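LSM2-LSM8 complex subunit lsm8 (Schizosaccharomyces pombe, PDB 6PPN) joins the nuclear LSM2-LSM8 ring, which binds U6 snRNA ending in a cyclic 2',3'-phosphate and promotes the U4/U6 annealing needed for tri-snRNP assembly. Local coordinates at residues 5-10 with 23-28; 9-14 with 66-71; 37-42 with 56-61. All coordinates share one frame; numbering follows the deposited sequence.

Interaction 1: residues 5-10 with 23-28; sequences DFMEQR and GSLKGF
Bends at chi2 (-56°) and chi3 (-75°) fold the Arg10 side chain back over strand 23-28 and lay one face of its guanidinium on Gly23, whose CA lies over its centre, 3.5 Å from Arg10 CZ. Arginine suits this place because its long, flexible chain folds back while its N-H groups reach acceptors: Arg10 NH1 donates to Ser24 OG at 3.1 Å, somewhat out of the guanidinium plane, and NH2 to the carbonyl of Asp38. Glu8 and Lys26, both bent at chi2, cross at about a right angle, and Lys26 NZ forms a salt bridge with the syn lone pair of Glu8 OE1 at 2.8 Å.

The backbone that carries Glu8 is a type II beta turn from Phe6 to Gln9, closed by Gln9 N on Phe6 O and leading from the 3-10 segment into the first strand of the Sm fold. Glu8 takes the positive phi (64°) of such a turn. Its N donates to Leu25 O at 2.7 Å, and Leu25 N donates to Gln9 O at 3.0 Å, pinning turn to strand. The Gln9 amide braces the turn and the 3-10 segment before it, NE2 donating to both Asp5 O and Met7 O, which lie near its amide plane. Met7, bent at every torsion, brings SD to the edge of the Phe28 ring, 4.0 Å from CD1, a Met-aromatic contact. Gly27, whose backbone angles by themselves call for glycine, has its CA close to the same sulfur. Phe6 CB touches Leu25 CD2 at 3.8 Å, and the Phe6 ring continues toward Val68 and Leu70.

Interaction 2: residues 9-14 with 66-71; sequences QRVQVI and AMVGLV
Strands 10-14 and 66-71 run antiparallel, their axes 4.5 Å apart at 154°, with Gln12-Gly69 and Ile14-Met67 as hydrogen-bonded pairs. A classic beta bulge sets Ala66 and Met67 opposite Ile14, whose O accepts from both N atoms in its carbonyl plane.

Val11, Val13, Val68 and Leu70 share one face. Val11 CG1 presses on Val68 CG1 at 3.5 Å, tighter than usual, and the chi1 of Val11, 129°, lies away from any staggered position, together suggesting some strain. Beta-branched valines favour the extended backbone and pack as short, stiff side chains on this buried face. An alanine at Val11 would remove both methyls and would probably loosen the packing against Val68 and Phe6. Leu70 CD1 rests against Gln9 CB at 3.8 Å and the Gln9 amide, whose NE2 is held by Asp5 O and Met7 O. On the other face Met67 lies alongside Ile14, its CE 3.9 Å from Ile14 CB, and Gln12 sends NE2 to the backbone of a neighbouring subunit. Val71 N donates to Arg10 O at 3.2 Å.

Residues 67-70 also pair with a strand of that subunit, so backbone bonds on both edges, amid largely apolar side chains, carry the sheet from one ring member to the next.

Interaction 3: residues 37-42 with 56-61; sequences SDSFER and GVYLLR. With nucleotides of chain A.
Gly56 O is gripped twice by Ser39: its N donates along a lone pair at 3.1 Å, while Ser39 OG comes from above the carbonyl plane at 2.7 Å. This antiparallel hydrogen-bonded pair lies where the strongly bent sheet of the Sm fold turns its corners, at residues 37-38 and at Val57. The return bond from Gly56 N to Ser39 O is weak. Serine suits the site because its short hydroxyl, in the crowded position between N and carbonyl carbon (chi1 65°), curls back to the acceptor; glycine suits position 56 because phi is positive there.

Outward, Tyr58 CB packs on Ser39 OG at 3.7 Å. Tyr58 OH lies 2.7 Å from a water that in turn donates a weak bond to Glu41 OE2, and the Tyr58 ring stacks on an aromatic side chain of a neighbouring subunit, with which residues 57-60 extend the sheet.

Beyond the corner, strand 58-60 leads to Arg61, the arginine of the Sm2 motif. Its side chain is extended from CG to NE, and a salt bridge from NE to Glu63 OE1 probably steadies its head. One guanidinium face lies over the base of U2 of chain A, offset toward the rim, with Arg61 NH2 3.0 Å from O4' of U2.

All three contacts belong to one strongly bent antiparallel sheet, with centres 9 Å (interactions 1 and 2) and 11 Å (interaction 3 from either) apart. Interactions 1 and 2 both begin with the chain entering strand 10-15 and share Gln9 and Arg10: strand 10-15 lies between strands 20-28 and 65-71, and Phe6 packs from one contact into the other. Interaction 3 follows interaction 1 along the chain and is nested inside the loop closed by interaction 2. Arg10 ties all three together through Asp38 O. Strands 58-60 and 65-71 both pair with neighbouring subunits, so the fold binds ring partners, while segment 56-61 of interaction 3 ends in Arg61, which lies against the RNA.

Interaction 1: residues 5-10 with 23-28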
loop_
_atom_site.group_PDB
_atom_site.type_symbol
_atom_site.label_atom_id
_atom_site.label_comp_id
_atom_site.label_asym_id
_atom_site.label_seq_id
_atom_site.Cartn_x
_atom_site.Cartn_y
_atom_site.Cartn_z
ATOM N N ASP H 5 2.624 1.130 25.443
ATOM C CA ASP H 5 3.267 0.171 26.340
ATOM C C ASP H 5 4.764 0.072 26.110
ATOM O O ASP H 5 5.486 -0.343 27.014
ATOM C CB ASP H 5 2.685 -1.230 26.143
ATOM C CG ASP H 5 1.253 -1.325 26.532
ATOM O OD1 ASP H 5 0.724 -0.356 27.129
ATOM O OD2 ASP H 5 0.662 -2.406 26.290
ATOM N N PHE H 6 5.245 0.423 24.915
ATOM C CA PHE H 6 6.655 0.298 24.556
ATOM C C PHE H 6 7.443 1.602 24.689
ATOM O O PHE H 6 8.646 1.606 24.400
ATOM C CB PHE H 6 6.798 -0.197 23.115
ATOM C CG PHE H 6 6.211 -1.552 22.858
ATOM C CD1 PHE H 6 5.910 -2.409 23.890
ATOM C CD2 PHE H 6 5.976 -1.971 21.550
ATOM C CE1 PHE H 6 5.379 -3.661 23.637
ATOM C CE2 PHE H 6 5.453 -3.227 21.282
ATOM C CZ PHE H 6 5.140 -4.079 22.342
ATOM N N MET H 7 6.805 2.703 25.092
ATOM C CA MET H 7 7.472 4.005 25.097
ATOM C C MET H 7 8.745 4.006 25.948
ATOM O O MET H 7 8.792 3.423 27.038
ATOM C CB MET H 7 6.518 5.076 25.614
ATOM C CG MET H 7 5.549 5.586 24.576
ATOM S SD MET H 7 6.452 6.430 23.280
ATOM C CE MET H 7 7.182 7.727 24.271
ATOM N N GLU H 8 9.779 4.687 25.440
ATOM C CA GLU H 8 11.052 4.884 26.127
ATOM C C GLU H 8 11.797 3.579 26.360
ATOM O O GLU H 8 12.639 3.496 27.259
ATOM C CB GLU H 8 10.886 5.616 27.470
ATOM C CG GLU H 8 10.080 6.890 27.410
ATOM C CD GLU H 8 10.682 7.949 26.494
ATOM O OE1 GLU H 8 11.920 7.948 26.268
ATOM O OE2 GLU H 8 9.891 8.773 25.972
ATOM N N GLN H 9 11.482 2.534 25.604
ATOM C CA GLN H 9 12.187 1.271 25.738
ATOM C C GLN H 9 12.767 0.861 24.392
ATOM O O GLN H 9 12.357 1.366 23.339
ATOM C CB GLN H 9 11.262 0.175 26.275
ATOM C CG GLN H 9 10.641 0.529 27.618
ATOM C CD GLN H 9 9.356 -0.233 27.865
ATOM O OE1 GLN H 9 9.376 -1.399 28.280
ATOM N NE2 GLN H 9 8.224 0.409 27.557
ATOM N N ARG H 10 13.742 -0.056 24.445
ATOM C CA ARG H 10 14.335 -0.609 23.232
ATOM C C ARG H 10 13.299 -1.433 22.497
ATOM O O ARG H 10 12.575 -2.230 23.095
ATOM C CB ARG H 10 15.551 -1.471 23.534
ATOM C CG ARG H 10 16.704 -0.701 24.134
ATOM C CD ARG H 10 17.165 0.487 23.263
ATOM N NE ARG H 10 17.934 0.111 22.072
ATOM C CZ ARG H 10 18.575 0.982 21.282
ATOM N NH1 ARG H 10 18.554 2.283 21.551
ATOM N NH2 ARG H 10 19.249 0.557 20.215
ATOM N N GLY H 23 15.798 0.454 18.240
ATOM C CA GLY H 23 16.098 1.736 18.868
ATOM C C GLY H 23 15.119 2.027 19.982
ATOM O O GLY H 23 14.224 1.236 20.267
ATOM N N SER H 24 15.324 3.171 20.640
ATOM C CA SER H 24 14.434 3.582 21.718
ATOM C C SER H 24 13.192 4.277 21.177
ATOM O O SER H 24 13.289 5.217 20.380
ATOM C CB SER H 24 15.180 4.486 22.678
ATOM O OG SER H 24 16.334 3.801 23.115
ATOM N N LEU H 25 12.017 3.814 21.599
ATOM C CA LEU H 25 10.789 4.402 21.072
ATOM C C LEU H 25 10.575 5.729 21.777
ATOM O O LEU H 25 10.363 5.770 22.995
ATOM C CB LEU H 25 9.598 3.469 21.258
ATOM C CG LEU H 25 8.257 3.943 20.675
ATOM C CD1 LEU H 25 8.384 4.103 19.160
ATOM C CD2 LEU H 25 7.142 2.964 20.977
ATOM N N LYS H 26 10.674 6.821 21.024
ATOM C CA LYS H 26 10.463 8.136 21.602
ATOM C C LYS H 26 9.085 8.687 21.282
ATOM O O LYS H 26 8.645 9.634 21.933
ATOM C CB LYS H 26 11.546 9.112 21.112
ATOM C CG LYS H 26 12.959 8.569 21.275
ATOM C CD LYS H 26 13.391 8.365 22.730
ATOM C CE LYS H 26 13.544 9.641 23.502
ATOM N NZ LYS H 26 13.898 9.373 24.955
ATOM N N GLY H 27 8.373 8.110 20.328
ATOM C CA GLY H 27 7.023 8.601 20.148
ATOM C C GLY H 27 6.379 7.943 18.957
ATOM O O GLY H 27 7.086 7.360 18.145
ATOM N N PHE H 28 5.051 8.024 18.849
ATOM C CA PHE H 28 4.322 7.455 17.737
ATOM C C PHE H 28 3.040 8.256 17.560
ATOM O O PHE H 28 2.662 9.057 18.418
ATOM C CB PHE H 28 3.997 5.987 18.006
ATOM C CG PHE H 28 3.113 5.787 19.190
ATOM C CD1 PHE H 28 3.648 5.749 20.464
ATOM C CD2 PHE H 28 1.746 5.652 19.035
ATOM C CE1 PHE H 28 2.834 5.574 21.569
ATOM C CE2 PHE H 28 0.923 5.483 20.120
ATOM C CZ PHE H 28 1.465 5.439 21.409
#

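Interaction 2: residues 9-14 with 66-71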
loop_
_atom_site.group_PDB
_atom_site.type_symbol
_atom_site.label_atom_id
_atom_site.label_comp_id
_atom_site.label_asym_id
_atom_site.label_seq_id
_atom_site.Cartn_x
_atom_site.Cartn_y
_atom_site.Cartn_z
ATOM N N GLN H 9 11.482 2.534 25.604
ATOM C CA GLN H 9 12.187 1.271 25.738
ATOM C C GLN H 9 12.767 0.861 24.392
ATOM O O GLN H 9 12.357 1.366 23.339
ATOM C CB GLN H 9 11.262 0.175 26.275
ATOM C CG GLN H 9 10.641 0.529 27.618
ATOM C CD GLN H 9 9.356 -0.233 27.865
ATOM O OE1 GLN H 9 9.376 -1.399 28.280
ATOM N NE2 GLN H 9 8.224 0.409 27.557
ATOM N N ARG H 10 13.742 -0.056 24.445
ATOM C CA ARG H 10 14.335 -0.609 23.232
ATOM C C ARG H 10 13.299 -1.433 22.497
ATOM O O ARG H 10 12.575 -2.230 23.095
ATOM C CB ARG H 10 15.551 -1.471 23.534
ATOM C CG ARG H 10 16.704 -0.701 24.134
ATOM C CD ARG H 10 17.165 0.487 23.263
ATOM N NE ARG H 10 17.934 0.111 22.072
ATOM C CZ ARG H 10 18.575 0.982 21.282
ATOM N NH1 ARG H 10 18.554 2.283 21.551
ATOM N NH2 ARG H 10 19.249 0.557 20.215
ATOM N N VAL H 11 13.216 -1.214 21.202
ATOM C CA VAL H 11 12.151 -1.728 20.369
ATOM C C VAL H 11 12.793 -2.180 19.064
ATOM O O VAL H 11 13.848 -1.676 18.674
ATOM C CB VAL H 11 11.125 -0.595 20.198
ATOM C CG1 VAL H 11 10.782 -0.355 18.769
ATOM C CG2 VAL H 11 9.925 -0.815 21.121
ATOM N N GLN H 12 12.181 -3.150 18.390
ATOM C CA GLN H 12 12.730 -3.684 17.149
ATOM C C GLN H 12 11.647 -3.621 16.085
ATOM O O GLN H 12 10.635 -4.306 16.189
ATOM C CB GLN H 12 13.232 -5.122 17.304
ATOM C CG GLN H 12 13.517 -5.788 15.941
ATOM C CD GLN H 12 14.174 -7.156 16.053
ATOM O OE1 GLN H 12 15.346 -7.267 16.418
ATOM N NE2 GLN H 12 13.418 -8.206 15.736
ATOM N N VAL H 13 11.874 -2.831 15.045
ATOM C CA VAL H 13 10.875 -2.575 14.020
ATOM C C VAL H 13 11.214 -3.415 12.811
ATOM O O VAL H 13 12.370 -3.425 12.362
ATOM C CB VAL H 13 10.843 -1.090 13.619
ATOM C CG1 VAL H 13 9.825 -0.903 12.491
ATOM C CG2 VAL H 13 10.491 -0.194 14.821
ATOM N N ILE H 14 10.215 -4.114 12.284
ATOM C CA ILE H 14 10.308 -4.783 10.995
ATOM C C ILE H 14 9.482 -3.962 10.022
ATOM O O ILE H 14 8.278 -3.763 10.249
ATOM C CB ILE H 14 9.777 -6.217 11.042
ATOM C CG1 ILE H 14 10.396 -6.964 12.206
ATOM C CG2 ILE H 14 10.104 -6.906 9.739
ATOM C CD1 ILE H 14 11.730 -7.332 11.927
ATOM N N ALA H 66 5.657 -2.775 9.613
ATOM C CA ALA H 66 4.923 -4.029 9.745
ATOM C C ALA H 66 4.762 -4.440 11.197
ATOM O O ALA H 66 3.654 -4.757 11.648
ATOM C CB ALA H 66 5.638 -5.155 8.966
ATOM N N MET H 67 5.847 -4.461 11.948
ATOM C CA MET H 67 5.776 -4.956 13.319
ATOM C C MET H 67 6.658 -4.098 14.173
ATOM O O MET H 67 7.702 -3.652 13.703
ATOM C CB MET H 67 6.302 -6.385 13.463
ATOM C CG MET H 67 5.405 -7.440 12.898
ATOM S SD MET H 67 6.364 -8.950 12.963
ATOM C CE MET H 67 7.055 -8.978 11.307
ATOM N N VAL H 68 6.277 -3.936 15.439
ATOM C CA VAL H 68 7.132 -3.327 16.464
ATOM C C VAL H 68 7.218 -4.298 17.642
ATOM O O VAL H 68 6.213 -4.554 18.311
ATOM C CB VAL H 68 6.599 -1.962 16.932
ATOM C CG1 VAL H 68 7.553 -1.354 17.952
ATOM C CG2 VAL H 68 6.389 -1.004 15.738
ATOM N N GLY H 69 8.396 -4.852 17.891
ATOM C CA GLY H 69 8.597 -5.802 18.973
ATOM C C GLY H 69 9.337 -5.139 20.121
ATOM O O GLY H 69 10.204 -4.308 19.900
ATOM N N LEU H 70 8.988 -5.503 21.348
ATOM C CA LEU H 70 9.689 -5.005 22.519
ATOM C C LEU H 70 10.862 -5.940 22.773
ATOM O O LEU H 70 10.660 -7.145 22.957
ATOM C CB LEU H 70 8.743 -4.969 23.719
ATOM C CG LEU H 70 9.262 -4.391 25.027
ATOM C CD1 LEU H 70 9.439 -2.886 24.886
ATOM C CD2 LEU H 70 8.261 -4.665 26.128
ATOM N N VAL H 71 12.085 -5.413 22.763
ATOM C CA VAL H 71 13.229 -6.305 22.911
ATOM C C VAL H 71 13.412 -6.589 24.396
ATOM O O VAL H 71 13.475 -5.676 25.233
ATOM C CB VAL H 71 14.504 -5.747 22.246
ATOM C CG1 VAL H 71 14.192 -4.568 21.343
ATOM C CG2 VAL H 71 15.561 -5.411 23.228
#

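Interaction 3: residues 37-42 with 56-61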
loop_
_atom_site.group_PDB
_atom_site.type_symbol
_atom_site.label_atom_id
_atom_site.label_comp_id
_atom_site.label_asym_id
_atom_site.label_seq_id
_atom_site.Cartn_x
_atom_site.Cartn_y
_atom_site.Cartn_z
ATOM N N SER H 37 15.317 6.600 18.579
ATOM C CA SER H 37 16.602 7.250 18.785
ATOM C C SER H 37 17.643 6.215 19.170
ATOM O O SER H 37 17.305 5.100 19.575
ATOM C CB SER H 37 16.514 8.337 19.849
ATOM O OG SER H 37 16.214 7.771 21.102
ATOM N N ASP H 38 18.913 6.585 19.026
ATOM C CA ASP H 38 20.022 5.639 19.182
ATOM C C ASP H 38 19.762 4.348 18.413
ATOM O O ASP H 38 20.030 3.238 18.887
ATOM C CB ASP H 38 20.293 5.354 20.655
ATOM C CG ASP H 38 20.928 6.517 21.344
ATOM O OD1 ASP H 38 22.071 6.864 20.967
ATOM O OD2 ASP H 38 20.270 7.124 22.218
ATOM N N SER H 39 19.226 4.490 17.220
ATOM C CA SER H 39 18.804 3.324 16.466
ATOM C C SER H 39 19.929 2.784 15.587
ATOM O O SER H 39 20.930 3.450 15.297
ATOM C CB SER H 39 17.618 3.662 15.580
ATOM O OG SER H 39 18.059 4.591 14.625
ATOM N N PHE H 40 19.759 1.538 15.173
ATOM C CA PHE H 40 20.701 0.938 14.236
ATOM C C PHE H 40 19.950 -0.129 13.459
ATOM O O PHE H 40 18.898 -0.605 13.888
ATOM C CB PHE H 40 21.944 0.393 14.955
ATOM C CG PHE H 40 21.635 -0.628 16.005
ATOM C CD1 PHE H 40 21.426 -0.241 17.318
ATOM C CD2 PHE H 40 21.549 -1.976 15.682
ATOM C CE1 PHE H 40 21.134 -1.179 18.294
ATOM C CE2 PHE H 40 21.262 -2.922 16.657
ATOM C CZ PHE H 40 21.060 -2.522 17.966
ATOM N N GLU H 41 20.446 -0.456 12.274
ATOM C CA GLU H 41 19.843 -1.518 11.482
ATOM C C GLU H 41 20.656 -2.777 11.686
ATOM O O GLU H 41 21.874 -2.703 11.810
ATOM C CB GLU H 41 19.803 -1.179 9.994
ATOM C CG GLU H 41 19.361 -2.360 9.159
ATOM C CD GLU H 41 19.054 -2.017 7.713
ATOM O OE1 GLU H 41 18.466 -2.880 7.027
ATOM O OE2 GLU H 41 19.376 -0.895 7.270
ATOM N N ARG H 42 19.989 -3.925 11.708
ATOM C CA ARG H 42 20.661 -5.220 11.740
ATOM C C ARG H 42 20.400 -5.924 10.423
ATOM O O ARG H 42 19.246 -6.022 9.987
ATOM C CB ARG H 42 20.149 -6.105 12.880
ATOM C CG ARG H 42 20.942 -6.065 14.141
ATOM C CD ARG H 42 20.209 -6.831 15.255
ATOM N NE ARG H 42 20.952 -6.711 16.513
ATOM C CZ ARG H 42 20.451 -6.969 17.715
ATOM N NH1 ARG H 42 19.198 -7.366 17.839
ATOM N NH2 ARG H 42 21.210 -6.825 18.797
ATOM N N GLY H 56 21.164 6.632 14.213
ATOM C CA GLY H 56 20.849 7.869 14.911
ATOM C C GLY H 56 19.355 7.978 15.138
ATOM O O GLY H 56 18.692 7.012 15.536
ATOM N N VAL H 57 18.803 9.172 14.893
ATOM C CA VAL H 57 17.367 9.398 15.026
ATOM C C VAL H 57 16.691 9.061 13.710
ATOM O O VAL H 57 17.097 9.552 12.649
ATOM C CB VAL H 57 17.062 10.848 15.431
ATOM C CG1 VAL H 57 15.586 10.993 15.645
ATOM C CG2 VAL H 57 17.837 11.254 16.694
ATOM N N TYR H 58 15.636 8.263 13.796
ATOM C CA TYR H 58 14.987 7.611 12.662
ATOM C C TYR H 58 13.504 7.860 12.780
ATOM O O TYR H 58 12.899 7.445 13.767
ATOM C CB TYR H 58 15.240 6.113 12.686
ATOM C CG TYR H 58 15.508 5.488 11.352
ATOM C CD1 TYR H 58 16.543 5.933 10.565
ATOM C CD2 TYR H 58 14.756 4.407 10.909
ATOM C CE1 TYR H 58 16.822 5.348 9.358
ATOM C CE2 TYR H 58 15.030 3.809 9.696
ATOM C CZ TYR H 58 16.059 4.292 8.927
ATOM O OH TYR H 58 16.346 3.707 7.716
ATOM N N LEU H 59 12.928 8.605 11.846
ATOM C CA LEU H 59 11.479 8.754 11.781
ATOM C C LEU H 59 10.938 7.806 10.710
ATOM O O LEU H 59 11.295 7.922 9.536
ATOM C CB LEU H 59 11.109 10.206 11.479
ATOM C CG LEU H 59 9.737 10.702 11.933
ATOM C CD1 LEU H 59 9.730 12.186 11.804
ATOM C CD2 LEU H 59 8.592 10.091 11.131
ATOM N N LEU H 60 10.098 6.865 11.100
ATOM C CA LEU H 60 9.606 5.854 10.172
ATOM C C LEU H 60 8.152 6.178 9.865
ATOM O O LEU H 60 7.354 6.381 10.786
ATOM C CB LEU H 60 9.676 4.444 10.753
ATOM C CG LEU H 60 11.056 3.803 10.893
ATOM C CD1 LEU H 60 11.554 3.900 12.332
ATOM C CD2 LEU H 60 11.035 2.363 10.409
ATOM N N ARG H 61 7.810 6.240 8.585
ATOM C CA ARG H 61 6.428 6.506 8.214
ATOM C C ARG H 61 5.621 5.237 8.439
ATOM O O ARG H 61 6.048 4.157 8.024
ATOM C CB ARG H 61 6.353 6.960 6.763
ATOM C CG ARG H 61 4.939 7.286 6.266
ATOM C CD ARG H 61 4.994 7.950 4.874
ATOM N NE ARG H 61 3.666 8.004 4.269
ATOM C CZ ARG H 61 2.803 9.003 4.452
ATOM N NH1 ARG H 61 3.123 10.052 5.214
ATOM N NH2 ARG H 61 1.619 8.965 3.859
ATOM P P U A 2 -3.745 8.733 3.560
ATOM O OP1 U A 2 -4.948 8.072 2.978
ATOM O OP2 U A 2 -3.898 9.682 4.693
ATOM O "O5'" U A 2 -2.676 7.699 4.098
ATOM C "C5'" U A 2 -2.026 6.817 3.199
ATOM C "C4'" U A 2 -1.193 5.843 3.972
ATOM O "O4'" U A 2 -0.101 6.568 4.597
ATOM C "C3'" U A 2 -1.930 5.132 5.107
ATOM O "O3'" U A 2 -1.269 3.900 5.334
ATOM C "C2'" U A 2 -1.613 6.024 6.286
ATOM O "O2'" U A 2 -1.775 5.397 7.537
ATOM C "C1'" U A 2 -0.152 6.362 5.990
ATOM N N1 U A 2 0.348 7.558 6.668
ATOM C C2 U A 2 1.491 7.429 7.432
ATOM O O2 U A 2 2.124 6.369 7.539
ATOM N N3 U A 2 1.885 8.592 8.049
ATOM C C4 U A 2 1.269 9.834 7.977
ATOM O O4 U A 2 1.728 10.807 8.589
ATOM C C5 U A 2 0.092 9.866 7.173
ATOM C C6 U A 2 -0.323 8.751 6.570
HETATM O O HOH W 1 16.853 1.205 6.870
#